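Local coordinates for endoglucanase (Acetivibrio cellulolyticus, PDB 5NRM), which is a cellulosomal scaffoldin whose type I cohesin domain, the part present here, binds the dockerin of a family 5 endoglucanase and so takes it into the cellulosome, at the interface of chains A and B. Residues are numbered along the deposited sequence; one frame, centred on the assembly and turned at random. Chains: chain A, Endoglucanase; chain B, DocCel5: Type I dockerin repeat domain from A. cellulolyticus family 5 endoglucanase WP_010249057 S51I, L52N mutant.

Contact 1: the interface of chains A and B. Residues chain A 34, 79, 83, 126; chain B 16-17, 20, 52.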
# COMPACT_ATOMS: atom_id res chain seq x y z
N THR A 34 7.23 3.52 4.80
CA THR A 34 5.78 3.21 4.84
C THR A 34 5.16 3.46 3.48
O THR A 34 5.60 4.38 2.75
CB THR A 34 4.99 4.12 5.90
OG1 THR A 34 4.47 5.31 5.29
CG2 THR A 34 5.82 4.62 6.99
N LEU A 79 5.18 -1.49 5.61
CA LEU A 79 5.86 -0.80 6.68
C LEU A 79 7.11 -1.54 7.05
O LEU A 79 7.09 -2.78 7.15
CB LEU A 79 4.89 -0.81 7.91
CG LEU A 79 5.45 -0.16 9.20
CD1 LEU A 79 5.69 1.35 9.04
CD2 LEU A 79 4.59 -0.45 10.39
N MET A 83 11.20 -0.34 12.07
CA MET A 83 11.27 1.14 12.20
C MET A 83 12.73 1.56 12.42
O MET A 83 13.02 2.45 13.25
CB MET A 83 10.34 1.66 13.30
CG MET A 83 8.85 1.37 13.05
SD MET A 83 8.25 2.47 11.75
CE MET A 83 8.49 4.07 12.38
N LEU A 126 9.62 9.31 8.66
CA LEU A 126 8.18 9.36 8.62
C LEU A 126 7.66 10.66 8.07
O LEU A 126 6.54 11.13 8.42
CB LEU A 126 7.57 9.01 9.96
CG LEU A 126 7.96 7.63 10.47
CD1 LEU A 126 7.23 7.34 11.80
CD2 LEU A 126 7.71 6.54 9.44
N PHE B 16 0.00 4.26 10.84
CA PHE B 16 0.42 2.90 11.17
C PHE B 16 1.85 2.82 11.68
O PHE B 16 2.12 2.14 12.64
CB PHE B 16 0.26 2.11 9.88
CG PHE B 16 0.39 0.59 9.95
CD1 PHE B 16 -0.33 -0.15 10.83
CD2 PHE B 16 1.15 -0.06 9.02
CE1 PHE B 16 -0.27 -1.53 10.79
CE2 PHE B 16 1.24 -1.46 9.00
CZ PHE B 16 0.53 -2.18 9.91
N ALA B 17 2.74 3.54 11.03
CA ALA B 17 4.11 3.67 11.49
C ALA B 17 4.29 4.29 12.88
O ALA B 17 5.09 3.82 13.73
CB ALA B 17 4.93 4.41 10.47
N ARG B 20 3.41 1.85 15.30
CA ARG B 20 4.51 0.85 15.47
C ARG B 20 5.58 1.43 16.38
O ARG B 20 6.03 0.76 17.33
CB ARG B 20 5.13 0.50 14.11
CG ARG B 20 6.17 -0.61 14.16
CD ARG B 20 5.56 -1.98 14.47
NE ARG B 20 6.60 -3.01 14.51
CZ ARG B 20 6.45 -4.22 15.03
NH1 ARG B 20 5.25 -4.62 15.41
NH2 ARG B 20 7.47 -5.06 15.08
N PHE B 52 -2.71 -2.11 16.56
CA PHE B 52 -1.87 -2.09 15.33
C PHE B 52 -2.36 -3.12 14.32
O PHE B 52 -2.55 -2.80 13.14
CB PHE B 52 -0.42 -2.38 15.77
CG PHE B 52 0.58 -2.51 14.67
CD1 PHE B 52 1.12 -1.40 14.06
CD2 PHE B 52 1.02 -3.77 14.27
CE1 PHE B 52 2.06 -1.55 13.02
CE2 PHE B 52 1.94 -3.91 13.24
CZ PHE B 52 2.50 -2.80 12.65
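Helix 13-23 of the dockerin, chain B, lies against strands 34-41 and 73-79 of the cohesin, chain A, and against the loops carrying A:Met83 and A:Leu126; B:Phe52 is added from helix 49-59. The centre is B:Ala17, whose small methyl lets the helix come close to the cohesin. A:Leu79 meets it with one branch, CD1 lying 3.5 Å from B:Ala17 CB, tighter than usual van der Waals contact. A:Thr34 supplies its methyl CG2 rather than its hydroxyl, 3.6 Å from the same CB, and the CD2 branch of A:Leu126 also comes to 3.6 Å of B:Ala17 CB. A single methyl is thus cupped by methyl groups from several cohesin segments.

The two branches of the leucine divide the work. With CG of A:Leu79 opposite the backbone N (chi1 178°), its second branch, CD2, lies over the rim of the B:Phe16 face, 3.7 Å from CD2 of that ring, beside B:Phe52, whose edge atom CE1 it meets in plane at 3.8 Å. The two phenylalanines hold each other in place, CE1 of each lying over the rim of the other's face. Flexible A:Met83 is bent at chi2 and chi3 (-74° and -61°), which curls its thioether back along the helix: CE is 3.7 Å from the carbonyl O of B:Ala17, while CG packs 3.5 Å from CG of B:Arg20. The arginine therefore contributes the aliphatic base of its chain here. Carbon packing of this kind seats the dockerin's helix 13-23 on the cohesin and so presumably contributes to type I cohesin-dockerin recognition.

Contact 2: the interface of chains A and B. Residues chain A 62, 77, 79, 81; chain B 16, 52, 56.
A:Tyr81 and B:Phe52 form the tight part of this contact, ring against ring. The CE2–CZ edge of B:Phe52 points into one face of the tyrosine, with the planes 78° apart and B:Phe52 CE2 3.5 Å from A:Tyr81 CE2. On the opposite face, the carbonyl O of A:Val62 sits above the rim, so the phenol ring is held between its own chain and the partner. Tyrosine suits this place because it offers a broad face for packing and a hydroxyl for the polar margin.

Beside the rings, A:Leu77 sets its CD2 methyl against two dockerin groups, 3.7 Å from CE2 of B:Phe16 and 3.7 Å from CG of B:Arg56. The arginine runs extended from CG to NE, its CG resting on the leucine and its CD lying 3.4 Å from A:Tyr81 OH.

Contact slackens towards the guanidinium. NH1 of B:Arg56 makes a rather long hydrogen bond of 3.2 Å to A:Tyr81 OH, with the guanidinium plane turned 76° from the ring. NH1 of B:Arg56 is 3.9 Å from A:Val62 O, too far for a direct bond, and little of that valine is hidden by the dockerin. In the fold, the site joins strand 73-79 of the cohesin jelly roll and the loop that follows it to dockerin helices 13-23 and 49-59.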
# COMPACT_ATOMS: atom_id res chain seq x y z
N VAL A 62 6.75 -10.15 6.60
CA VAL A 62 6.33 -9.29 7.71
C VAL A 62 5.77 -7.94 7.27
O VAL A 62 4.77 -7.49 7.81
CB VAL A 62 7.50 -9.11 8.64
CG1 VAL A 62 7.20 -8.12 9.77
CG2 VAL A 62 7.98 -10.44 9.18
N LEU A 77 -0.18 -2.21 1.24
CA LEU A 77 0.36 -1.66 2.46
C LEU A 77 1.80 -2.15 2.63
O LEU A 77 2.06 -3.37 2.51
CB LEU A 77 -0.48 -2.16 3.66
CG LEU A 77 0.01 -1.69 5.05
CD1 LEU A 77 -0.15 -0.22 5.22
CD2 LEU A 77 -0.87 -2.36 6.08
N LEU A 79 5.18 -1.49 5.61
CA LEU A 79 5.86 -0.80 6.68
C LEU A 79 7.11 -1.54 7.05
O LEU A 79 7.09 -2.78 7.15
CB LEU A 79 4.89 -0.81 7.91
CG LEU A 79 5.45 -0.16 9.20
CD1 LEU A 79 5.69 1.35 9.04
CD2 LEU A 79 4.59 -0.45 10.39
N TYR A 81 8.64 -2.90 9.71
CA TYR A 81 8.20 -3.20 11.08
C TYR A 81 9.36 -2.96 12.06
O TYR A 81 9.05 -2.75 13.24
CB TYR A 81 7.75 -4.65 11.22
CG TYR A 81 6.29 -4.88 10.92
CD1 TYR A 81 5.66 -4.29 9.82
CD2 TYR A 81 5.51 -5.64 11.74
CE1 TYR A 81 4.33 -4.52 9.54
CE2 TYR A 81 4.18 -5.91 11.44
CZ TYR A 81 3.59 -5.33 10.36
OH TYR A 81 2.27 -5.53 10.00
N PHE B 16 0.00 4.26 10.84
CA PHE B 16 0.42 2.90 11.17
C PHE B 16 1.85 2.82 11.68
O PHE B 16 2.12 2.14 12.64
CB PHE B 16 0.26 2.11 9.88
CG PHE B 16 0.39 0.59 9.95
CD1 PHE B 16 -0.33 -0.15 10.83
CD2 PHE B 16 1.15 -0.06 9.02
CE1 PHE B 16 -0.27 -1.53 10.79
CE2 PHE B 16 1.24 -1.46 9.00
CZ PHE B 16 0.53 -2.18 9.91
N PHE B 52 -2.71 -2.11 16.56
CA PHE B 52 -1.87 -2.09 15.33
C PHE B 52 -2.36 -3.12 14.32
O PHE B 52 -2.55 -2.80 13.14
CB PHE B 52 -0.42 -2.38 15.77
CG PHE B 52 0.58 -2.51 14.67
CD1 PHE B 52 1.12 -1.40 14.06
CD2 PHE B 52 1.02 -3.77 14.27
CE1 PHE B 52 2.06 -1.55 13.02
CE2 PHE B 52 1.94 -3.91 13.24
CZ PHE B 52 2.50 -2.80 12.65
N ARG B 56 -3.96 -2.36 10.54
CA ARG B 56 -3.50 -3.05 9.33
C ARG B 56 -4.72 -3.58 8.55
O ARG B 56 -4.81 -3.39 7.35
CB ARG B 56 -2.49 -4.21 9.62
CG ARG B 56 -2.06 -5.02 8.36
CD ARG B 56 -0.87 -5.98 8.65
NE ARG B 56 -0.46 -6.89 7.52
CZ ARG B 56 0.63 -6.71 6.73
NH1 ARG B 56 1.49 -5.65 6.90
NH2 ARG B 56 0.86 -7.54 5.76

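Contact 1 and contact 2 are neighbouring parts of one continuous interface, the centres of their C-alpha atoms being about 6 Å apart. They share A:Leu79, B:Phe16 and B:Phe52, so the end of cohesin strand 73-79 and the aromatic pair bridging dockerin helices 13-23 and 49-59 belong to both. Contact 1 is dominated by helix 13-23, whereas contact 2 engages helix 49-59 more fully, through B:Phe52 and B:Arg56. Together they make the cohesin read both helices at once, which should fix the dockerin's orientation as well as its position, and hence how the enzyme is mounted on the scaffoldin.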